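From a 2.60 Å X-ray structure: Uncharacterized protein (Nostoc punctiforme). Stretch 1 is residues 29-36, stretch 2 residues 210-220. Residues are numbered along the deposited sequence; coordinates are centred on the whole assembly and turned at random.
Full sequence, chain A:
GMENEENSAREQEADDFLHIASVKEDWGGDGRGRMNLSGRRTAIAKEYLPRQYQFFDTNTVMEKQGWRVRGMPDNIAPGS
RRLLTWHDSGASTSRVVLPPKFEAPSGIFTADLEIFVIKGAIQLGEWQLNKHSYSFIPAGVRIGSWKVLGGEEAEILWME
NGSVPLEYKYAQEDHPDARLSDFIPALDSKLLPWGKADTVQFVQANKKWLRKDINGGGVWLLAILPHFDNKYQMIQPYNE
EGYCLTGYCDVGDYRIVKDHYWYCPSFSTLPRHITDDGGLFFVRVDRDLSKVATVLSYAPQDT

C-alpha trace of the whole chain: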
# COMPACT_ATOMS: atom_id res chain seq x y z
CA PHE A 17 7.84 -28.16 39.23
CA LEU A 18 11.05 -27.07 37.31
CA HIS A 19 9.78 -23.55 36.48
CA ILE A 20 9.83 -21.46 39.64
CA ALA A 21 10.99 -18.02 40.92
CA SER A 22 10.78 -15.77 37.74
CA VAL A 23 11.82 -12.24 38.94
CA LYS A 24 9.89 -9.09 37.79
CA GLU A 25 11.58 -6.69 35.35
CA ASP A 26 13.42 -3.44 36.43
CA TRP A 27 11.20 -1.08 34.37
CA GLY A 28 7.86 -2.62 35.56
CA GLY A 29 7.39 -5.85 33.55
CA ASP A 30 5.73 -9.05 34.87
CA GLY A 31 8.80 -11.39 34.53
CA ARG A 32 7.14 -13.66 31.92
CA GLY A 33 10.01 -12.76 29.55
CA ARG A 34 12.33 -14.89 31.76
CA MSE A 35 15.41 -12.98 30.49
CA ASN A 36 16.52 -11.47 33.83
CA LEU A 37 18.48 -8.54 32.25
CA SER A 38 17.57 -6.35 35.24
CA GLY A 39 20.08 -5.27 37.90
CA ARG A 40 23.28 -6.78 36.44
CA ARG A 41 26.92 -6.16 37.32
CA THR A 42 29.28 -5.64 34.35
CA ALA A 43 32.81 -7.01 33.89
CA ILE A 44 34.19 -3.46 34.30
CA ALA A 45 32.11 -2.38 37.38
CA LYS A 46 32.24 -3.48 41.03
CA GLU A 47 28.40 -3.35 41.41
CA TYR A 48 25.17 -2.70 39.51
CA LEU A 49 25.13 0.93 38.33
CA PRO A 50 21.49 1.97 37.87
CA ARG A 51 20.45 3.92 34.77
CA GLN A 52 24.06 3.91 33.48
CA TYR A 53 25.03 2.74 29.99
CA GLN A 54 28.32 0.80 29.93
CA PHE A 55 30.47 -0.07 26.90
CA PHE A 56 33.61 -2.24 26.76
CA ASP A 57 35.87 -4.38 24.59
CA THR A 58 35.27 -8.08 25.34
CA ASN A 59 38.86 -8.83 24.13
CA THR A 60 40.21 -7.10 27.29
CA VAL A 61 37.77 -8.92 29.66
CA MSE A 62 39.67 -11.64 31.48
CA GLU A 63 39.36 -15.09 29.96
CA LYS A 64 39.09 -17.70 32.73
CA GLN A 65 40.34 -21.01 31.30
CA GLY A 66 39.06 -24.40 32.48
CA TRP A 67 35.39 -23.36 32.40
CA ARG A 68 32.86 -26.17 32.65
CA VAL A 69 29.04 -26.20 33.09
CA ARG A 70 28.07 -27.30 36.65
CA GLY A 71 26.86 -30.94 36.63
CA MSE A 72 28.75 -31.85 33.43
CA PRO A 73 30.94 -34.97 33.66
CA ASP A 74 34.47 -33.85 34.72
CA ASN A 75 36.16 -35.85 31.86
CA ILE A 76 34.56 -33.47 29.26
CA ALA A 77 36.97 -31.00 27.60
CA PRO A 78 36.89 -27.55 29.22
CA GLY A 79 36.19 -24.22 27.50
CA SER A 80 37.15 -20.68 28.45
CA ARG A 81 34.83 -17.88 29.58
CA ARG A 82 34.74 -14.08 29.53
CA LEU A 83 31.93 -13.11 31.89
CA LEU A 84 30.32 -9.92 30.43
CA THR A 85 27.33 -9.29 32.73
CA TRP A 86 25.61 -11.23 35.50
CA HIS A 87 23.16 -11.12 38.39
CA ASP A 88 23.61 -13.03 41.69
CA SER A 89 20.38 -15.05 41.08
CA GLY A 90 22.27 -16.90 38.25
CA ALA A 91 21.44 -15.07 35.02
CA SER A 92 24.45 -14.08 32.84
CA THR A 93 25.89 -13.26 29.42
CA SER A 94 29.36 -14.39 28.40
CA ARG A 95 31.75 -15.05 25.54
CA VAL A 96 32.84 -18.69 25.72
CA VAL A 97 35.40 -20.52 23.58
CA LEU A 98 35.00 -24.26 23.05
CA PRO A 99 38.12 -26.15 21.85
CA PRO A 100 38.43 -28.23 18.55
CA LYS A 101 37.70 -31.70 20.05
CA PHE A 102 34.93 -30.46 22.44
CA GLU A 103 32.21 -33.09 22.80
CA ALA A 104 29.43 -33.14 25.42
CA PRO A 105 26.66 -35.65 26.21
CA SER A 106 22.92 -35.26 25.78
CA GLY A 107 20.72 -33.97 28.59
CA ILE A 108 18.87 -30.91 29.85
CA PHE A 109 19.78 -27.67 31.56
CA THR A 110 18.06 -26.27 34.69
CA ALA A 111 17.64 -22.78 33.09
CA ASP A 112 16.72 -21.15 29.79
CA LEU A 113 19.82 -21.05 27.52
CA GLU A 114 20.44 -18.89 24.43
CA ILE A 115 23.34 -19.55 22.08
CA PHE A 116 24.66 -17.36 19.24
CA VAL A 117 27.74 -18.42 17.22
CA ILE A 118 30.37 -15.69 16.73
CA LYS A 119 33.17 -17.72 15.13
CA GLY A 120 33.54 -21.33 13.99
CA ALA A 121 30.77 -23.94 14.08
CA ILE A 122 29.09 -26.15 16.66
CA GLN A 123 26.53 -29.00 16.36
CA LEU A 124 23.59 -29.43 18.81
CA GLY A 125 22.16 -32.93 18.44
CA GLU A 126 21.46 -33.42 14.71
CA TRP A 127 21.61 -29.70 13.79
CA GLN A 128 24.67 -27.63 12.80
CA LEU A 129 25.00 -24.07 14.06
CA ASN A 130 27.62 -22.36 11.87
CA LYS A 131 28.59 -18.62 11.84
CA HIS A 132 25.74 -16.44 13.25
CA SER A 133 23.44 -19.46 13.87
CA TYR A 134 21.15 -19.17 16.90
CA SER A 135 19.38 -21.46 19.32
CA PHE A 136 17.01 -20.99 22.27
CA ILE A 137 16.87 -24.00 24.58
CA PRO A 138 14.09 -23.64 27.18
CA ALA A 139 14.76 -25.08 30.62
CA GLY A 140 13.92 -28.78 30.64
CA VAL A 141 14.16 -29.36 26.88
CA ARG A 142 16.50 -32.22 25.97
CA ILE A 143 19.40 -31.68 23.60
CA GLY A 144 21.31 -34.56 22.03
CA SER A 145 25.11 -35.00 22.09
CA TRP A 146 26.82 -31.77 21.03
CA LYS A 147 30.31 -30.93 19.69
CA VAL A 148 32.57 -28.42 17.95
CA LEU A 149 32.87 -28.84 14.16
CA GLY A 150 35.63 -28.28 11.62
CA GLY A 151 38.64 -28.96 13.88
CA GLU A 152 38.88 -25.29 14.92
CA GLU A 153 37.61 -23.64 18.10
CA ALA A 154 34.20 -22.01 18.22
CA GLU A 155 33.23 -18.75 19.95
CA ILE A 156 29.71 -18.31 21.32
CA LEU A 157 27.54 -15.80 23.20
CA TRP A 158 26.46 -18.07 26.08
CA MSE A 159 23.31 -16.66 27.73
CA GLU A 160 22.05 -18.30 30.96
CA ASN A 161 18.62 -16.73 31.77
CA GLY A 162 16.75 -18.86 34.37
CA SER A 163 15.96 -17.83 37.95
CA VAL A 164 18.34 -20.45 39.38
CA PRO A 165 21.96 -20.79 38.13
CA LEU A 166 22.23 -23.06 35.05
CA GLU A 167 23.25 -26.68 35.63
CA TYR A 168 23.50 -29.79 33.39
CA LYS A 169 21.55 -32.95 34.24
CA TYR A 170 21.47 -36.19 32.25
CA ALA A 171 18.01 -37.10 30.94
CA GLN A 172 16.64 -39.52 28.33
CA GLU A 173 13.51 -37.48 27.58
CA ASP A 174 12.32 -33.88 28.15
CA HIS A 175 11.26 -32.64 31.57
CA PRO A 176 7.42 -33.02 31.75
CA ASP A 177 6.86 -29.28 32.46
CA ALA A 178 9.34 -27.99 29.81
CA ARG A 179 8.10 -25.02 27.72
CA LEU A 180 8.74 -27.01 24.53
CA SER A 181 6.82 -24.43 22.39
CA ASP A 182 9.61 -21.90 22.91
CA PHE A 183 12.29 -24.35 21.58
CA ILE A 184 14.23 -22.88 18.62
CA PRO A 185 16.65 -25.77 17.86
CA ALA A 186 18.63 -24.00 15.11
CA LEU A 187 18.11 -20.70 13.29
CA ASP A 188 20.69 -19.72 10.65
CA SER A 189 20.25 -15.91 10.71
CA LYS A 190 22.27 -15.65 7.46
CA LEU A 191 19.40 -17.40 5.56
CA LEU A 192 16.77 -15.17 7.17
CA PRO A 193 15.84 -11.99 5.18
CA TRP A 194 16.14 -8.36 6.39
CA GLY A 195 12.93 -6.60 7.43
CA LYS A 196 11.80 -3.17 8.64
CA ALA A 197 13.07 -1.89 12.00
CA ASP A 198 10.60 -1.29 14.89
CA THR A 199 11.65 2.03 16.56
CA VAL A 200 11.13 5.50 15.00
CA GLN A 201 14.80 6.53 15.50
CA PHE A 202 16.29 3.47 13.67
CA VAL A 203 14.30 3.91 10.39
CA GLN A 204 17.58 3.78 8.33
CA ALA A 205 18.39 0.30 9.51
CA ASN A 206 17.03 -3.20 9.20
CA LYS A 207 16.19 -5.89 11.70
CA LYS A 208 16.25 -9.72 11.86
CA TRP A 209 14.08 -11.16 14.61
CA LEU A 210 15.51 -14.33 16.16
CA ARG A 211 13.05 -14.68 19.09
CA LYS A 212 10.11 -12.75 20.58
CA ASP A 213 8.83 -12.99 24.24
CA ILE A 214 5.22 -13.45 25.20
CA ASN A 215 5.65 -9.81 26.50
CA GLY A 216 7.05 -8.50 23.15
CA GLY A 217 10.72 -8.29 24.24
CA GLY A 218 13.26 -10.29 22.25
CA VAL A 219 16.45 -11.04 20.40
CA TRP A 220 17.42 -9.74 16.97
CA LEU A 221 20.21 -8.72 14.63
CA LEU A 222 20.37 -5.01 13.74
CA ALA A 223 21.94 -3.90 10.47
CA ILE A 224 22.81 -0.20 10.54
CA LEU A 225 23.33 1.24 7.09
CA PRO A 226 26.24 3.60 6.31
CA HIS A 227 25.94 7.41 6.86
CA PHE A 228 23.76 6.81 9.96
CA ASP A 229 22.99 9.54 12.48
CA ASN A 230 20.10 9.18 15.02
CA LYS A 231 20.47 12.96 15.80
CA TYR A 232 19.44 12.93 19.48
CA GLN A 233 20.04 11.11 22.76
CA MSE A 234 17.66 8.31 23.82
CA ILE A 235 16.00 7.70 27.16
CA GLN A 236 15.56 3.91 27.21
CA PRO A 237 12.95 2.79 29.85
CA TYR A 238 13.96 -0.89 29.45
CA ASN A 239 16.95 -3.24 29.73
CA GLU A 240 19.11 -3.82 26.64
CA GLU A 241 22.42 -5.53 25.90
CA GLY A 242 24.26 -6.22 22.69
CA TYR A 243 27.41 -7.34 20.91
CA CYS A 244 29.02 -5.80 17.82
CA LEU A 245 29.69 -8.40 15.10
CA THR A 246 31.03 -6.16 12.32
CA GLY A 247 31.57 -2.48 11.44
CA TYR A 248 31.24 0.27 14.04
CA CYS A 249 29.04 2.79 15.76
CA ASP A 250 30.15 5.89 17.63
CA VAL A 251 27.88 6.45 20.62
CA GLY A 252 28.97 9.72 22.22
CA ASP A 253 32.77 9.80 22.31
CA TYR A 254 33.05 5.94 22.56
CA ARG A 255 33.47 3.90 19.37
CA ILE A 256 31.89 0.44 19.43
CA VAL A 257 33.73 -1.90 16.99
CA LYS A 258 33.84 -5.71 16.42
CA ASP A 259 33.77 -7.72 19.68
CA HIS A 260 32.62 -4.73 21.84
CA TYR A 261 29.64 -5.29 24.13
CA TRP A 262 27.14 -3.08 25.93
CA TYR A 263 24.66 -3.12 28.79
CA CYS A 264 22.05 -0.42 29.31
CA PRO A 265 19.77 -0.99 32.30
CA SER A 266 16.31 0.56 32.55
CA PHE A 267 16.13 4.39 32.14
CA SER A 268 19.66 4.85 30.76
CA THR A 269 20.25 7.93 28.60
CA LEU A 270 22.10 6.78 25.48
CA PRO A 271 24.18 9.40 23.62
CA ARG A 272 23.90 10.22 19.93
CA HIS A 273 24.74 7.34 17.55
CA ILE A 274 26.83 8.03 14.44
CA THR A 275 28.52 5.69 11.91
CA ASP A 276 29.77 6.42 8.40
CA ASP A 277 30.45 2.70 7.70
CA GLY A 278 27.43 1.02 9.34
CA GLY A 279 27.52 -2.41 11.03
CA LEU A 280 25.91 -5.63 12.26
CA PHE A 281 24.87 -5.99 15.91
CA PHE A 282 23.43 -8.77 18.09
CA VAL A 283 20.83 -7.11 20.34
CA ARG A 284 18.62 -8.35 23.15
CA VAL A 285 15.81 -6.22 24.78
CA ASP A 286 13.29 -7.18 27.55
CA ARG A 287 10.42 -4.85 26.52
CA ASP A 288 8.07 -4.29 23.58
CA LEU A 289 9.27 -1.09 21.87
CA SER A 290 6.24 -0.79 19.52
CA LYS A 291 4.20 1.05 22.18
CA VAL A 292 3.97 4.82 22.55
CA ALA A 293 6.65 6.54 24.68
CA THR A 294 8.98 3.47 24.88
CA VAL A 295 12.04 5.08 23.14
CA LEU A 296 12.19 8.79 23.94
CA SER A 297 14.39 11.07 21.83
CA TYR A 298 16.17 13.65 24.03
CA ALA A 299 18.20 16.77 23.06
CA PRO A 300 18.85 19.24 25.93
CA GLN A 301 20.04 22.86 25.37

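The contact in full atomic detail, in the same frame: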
# COMPACT_ATOMS: atom_id res chain seq x y z
N GLY A 29 7.96 -4.71 34.26
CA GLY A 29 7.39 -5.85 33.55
C GLY A 29 6.94 -6.91 34.55
O GLY A 29 7.23 -6.82 35.76
N ASP A 30 6.26 -7.94 34.04
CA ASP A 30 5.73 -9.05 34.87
C ASP A 30 6.64 -10.31 34.98
O ASP A 30 6.21 -11.33 35.54
CB ASP A 30 4.28 -9.41 34.43
CG ASP A 30 4.14 -9.73 32.93
OD1 ASP A 30 5.15 -9.95 32.22
OD2 ASP A 30 2.97 -9.75 32.47
N GLY A 31 7.87 -10.25 34.47
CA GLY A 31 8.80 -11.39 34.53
C GLY A 31 8.53 -12.62 33.68
O GLY A 31 9.26 -13.61 33.79
N ARG A 32 7.51 -12.56 32.82
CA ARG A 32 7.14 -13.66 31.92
C ARG A 32 8.20 -13.84 30.84
O ARG A 32 8.34 -14.94 30.28
CB ARG A 32 5.78 -13.40 31.26
CG ARG A 32 4.61 -13.23 32.22
CD ARG A 32 3.37 -12.70 31.51
NE ARG A 32 2.77 -13.63 30.56
CZ ARG A 32 1.71 -13.35 29.79
NH1 ARG A 32 1.12 -12.15 29.81
NH2 ARG A 32 1.24 -14.28 28.96
N GLY A 33 8.92 -12.75 30.52
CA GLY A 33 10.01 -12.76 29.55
C GLY A 33 11.12 -13.73 29.93
O GLY A 33 11.78 -14.24 29.03
N ARG A 34 11.34 -13.94 31.24
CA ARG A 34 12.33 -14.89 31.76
C ARG A 34 13.77 -14.63 31.30
O ARG A 34 14.58 -15.55 31.25
CB ARG A 34 11.87 -16.32 31.35
CG ARG A 34 10.46 -16.80 31.84
CD ARG A 34 10.52 -17.61 33.12
NE ARG A 34 11.31 -18.83 32.89
CZ ARG A 34 11.66 -19.74 33.80
NH1 ARG A 34 11.27 -19.64 35.08
NH2 ARG A 34 12.40 -20.79 33.43
N MSE A 35 14.10 -13.38 31.01
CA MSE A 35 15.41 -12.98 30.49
C MSE A 35 16.34 -12.61 31.65
O MSE A 35 17.53 -12.92 31.62
CB MSE A 35 15.21 -11.80 29.54
CG MSE A 35 16.00 -11.91 28.28
SE MSE A 35 15.69 -10.42 27.06
CE MSE A 35 15.55 -11.36 25.53
N ASN A 36 15.79 -11.92 32.65
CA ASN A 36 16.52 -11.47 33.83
C ASN A 36 17.68 -10.50 33.54
O ASN A 36 18.72 -10.56 34.18
CB ASN A 36 16.96 -12.69 34.71
CG ASN A 36 15.78 -13.36 35.43
OD1 ASN A 36 15.04 -12.71 36.18
ND2 ASN A 36 15.67 -14.67 35.27
N LEU A 210 15.10 -12.96 15.86
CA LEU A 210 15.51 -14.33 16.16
C LEU A 210 14.54 -14.98 17.16
O LEU A 210 14.31 -16.19 17.10
CB LEU A 210 16.92 -14.34 16.71
CG LEU A 210 18.01 -13.71 15.85
CD1 LEU A 210 19.35 -13.79 16.60
CD2 LEU A 210 18.11 -14.36 14.47
N ARG A 211 14.00 -14.18 18.09
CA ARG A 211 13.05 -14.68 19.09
C ARG A 211 12.27 -13.52 19.70
O ARG A 211 12.83 -12.45 19.92
CB ARG A 211 13.77 -15.46 20.19
CG ARG A 211 12.83 -16.11 21.24
CD ARG A 211 13.63 -16.86 22.31
NE ARG A 211 14.46 -15.91 23.06
CZ ARG A 211 14.10 -15.27 24.17
NH1 ARG A 211 12.93 -15.46 24.77
NH2 ARG A 211 14.96 -14.42 24.72
N LYS A 212 10.99 -13.76 20.00
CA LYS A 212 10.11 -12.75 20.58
C LYS A 212 9.40 -13.31 21.83
O LYS A 212 8.82 -14.39 21.77
CB LYS A 212 9.11 -12.29 19.51
CG LYS A 212 8.28 -11.05 19.86
CD LYS A 212 7.38 -10.55 18.71
CE LYS A 212 8.15 -10.04 17.47
NZ LYS A 212 7.25 -9.55 16.38
N ASP A 213 9.47 -12.60 22.96
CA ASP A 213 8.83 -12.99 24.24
C ASP A 213 7.34 -12.95 24.13
O ASP A 213 6.80 -12.39 23.17
CB ASP A 213 9.12 -12.00 25.38
CG ASP A 213 10.55 -11.95 25.80
OD1 ASP A 213 11.25 -12.98 25.74
OD2 ASP A 213 10.97 -10.86 26.27
N ILE A 214 6.67 -13.51 25.13
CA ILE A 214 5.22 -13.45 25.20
C ILE A 214 4.85 -11.97 25.53
O ILE A 214 3.76 -11.51 25.19
CB ILE A 214 4.65 -14.48 26.20
CG1 ILE A 214 3.15 -14.74 25.92
CG2 ILE A 214 4.95 -14.05 27.66
CD1 ILE A 214 2.58 -16.01 26.58
N ASN A 215 5.78 -11.24 26.18
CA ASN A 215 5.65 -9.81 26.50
C ASN A 215 6.10 -8.84 25.39
O ASN A 215 6.02 -7.62 25.57
CB ASN A 215 6.46 -9.47 27.77
CG ASN A 215 5.92 -10.15 29.02
OD1 ASN A 215 4.74 -10.49 29.12
ND2 ASN A 215 6.80 -10.28 30.02
N GLY A 216 6.59 -9.35 24.25
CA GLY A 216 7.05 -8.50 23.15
C GLY A 216 8.53 -8.16 23.13
O GLY A 216 9.02 -7.56 22.15
N GLY A 217 9.27 -8.50 24.20
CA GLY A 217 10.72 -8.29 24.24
C GLY A 217 11.35 -9.35 23.35
O GLY A 217 10.66 -10.25 22.87
N GLY A 218 12.65 -9.28 23.10
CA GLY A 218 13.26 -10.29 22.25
C GLY A 218 14.72 -10.17 21.90
O GLY A 218 15.46 -9.41 22.52
N VAL A 219 15.10 -10.96 20.91
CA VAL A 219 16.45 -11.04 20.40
C VAL A 219 16.39 -10.78 18.92
O VAL A 219 15.49 -11.30 18.24
CB VAL A 219 17.00 -12.45 20.54
CG1 VAL A 219 18.51 -12.46 20.26
CG2 VAL A 219 16.72 -12.98 21.91
N TRP A 220 17.35 -10.02 18.41
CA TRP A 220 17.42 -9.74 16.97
C TRP A 220 18.77 -9.22 16.55
O TRP A 220 19.56 -8.81 17.40
CB TRP A 220 16.36 -8.71 16.54
CG TRP A 220 16.52 -7.35 17.15
CD1 TRP A 220 17.39 -6.36 16.77
CD2 TRP A 220 15.74 -6.82 18.22
NE1 TRP A 220 17.22 -5.26 17.57
CE2 TRP A 220 16.22 -5.51 18.46
CE3 TRP A 220 14.69 -7.31 18.99
CZ2 TRP A 220 15.67 -4.68 19.45
CZ3 TRP A 220 14.16 -6.49 19.98
CH2 TRP A 220 14.65 -5.19 20.19

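Stretch 1, an irregular segment, lies against a strand–turn–strand unit in stretch 2. Strand 210-212 pairs with strand 218-220 through Val219 N to Arg211 O (2.9 Å) and Leu210 N to Val219 O (2.9 Å), and the loop joining them contains a type I turn from Asp213 to Gly216. The backbones come nearest at Gly33 and Asp213, whose CA atoms are 5.4 Å apart. Together the two stretches bury 423 Å².

Asp30 supplies the one hydrogen bond between them. Its CB points sideways, but the carboxylate reaches the turn, where Asn215 ND2 donates to Asp30 OD1 over 2.8 Å. The N-H...O angle of 128° makes this bond weak. The amide NH2 can donate to the carboxylate, but the fit is imperfect, since Asn215 OD1 also lies 3.2 Å from Asp30 OD1, and both are acceptors.

Arg32 points toward the turn and covers Ile214. Arg32 NH2 lies 3.2 Å from Ile214 CD1, and Ile214 CG2 sits over one face of the guanidinium. That flat face is poorly hydrated, so an aliphatic branch can pack on it.

Gly33 lets the chains approach closely: a CB here would fall about 3.2 Å from Asp213 OD2, a tight fit. Gly33 N and Asn215 ND2 come within 3.3 Å, but both are donors, so no hydrogen bond joins them.

The CA-to-CB bond of Met35, a selenomethionine, points toward stretch 2, and its long side chain brings CE to the strands. Met35 CE lies 4.1 Å from Val219 CG2, an apolar contact, and 3.6 Å from Gly218 O. The same methyl approaches Arg211 NH2 to 3.2 Å. Within stretch 2, Arg211 NH1 forms a salt bridge with Asp213 OD1 (3.1 Å), whose hydrogen bond is weak in geometry, pairing the buried arginine's charge with a carboxylate beside the Gly33 contact. Gly218 suits its strand position, since a CB would clash with Arg211 O.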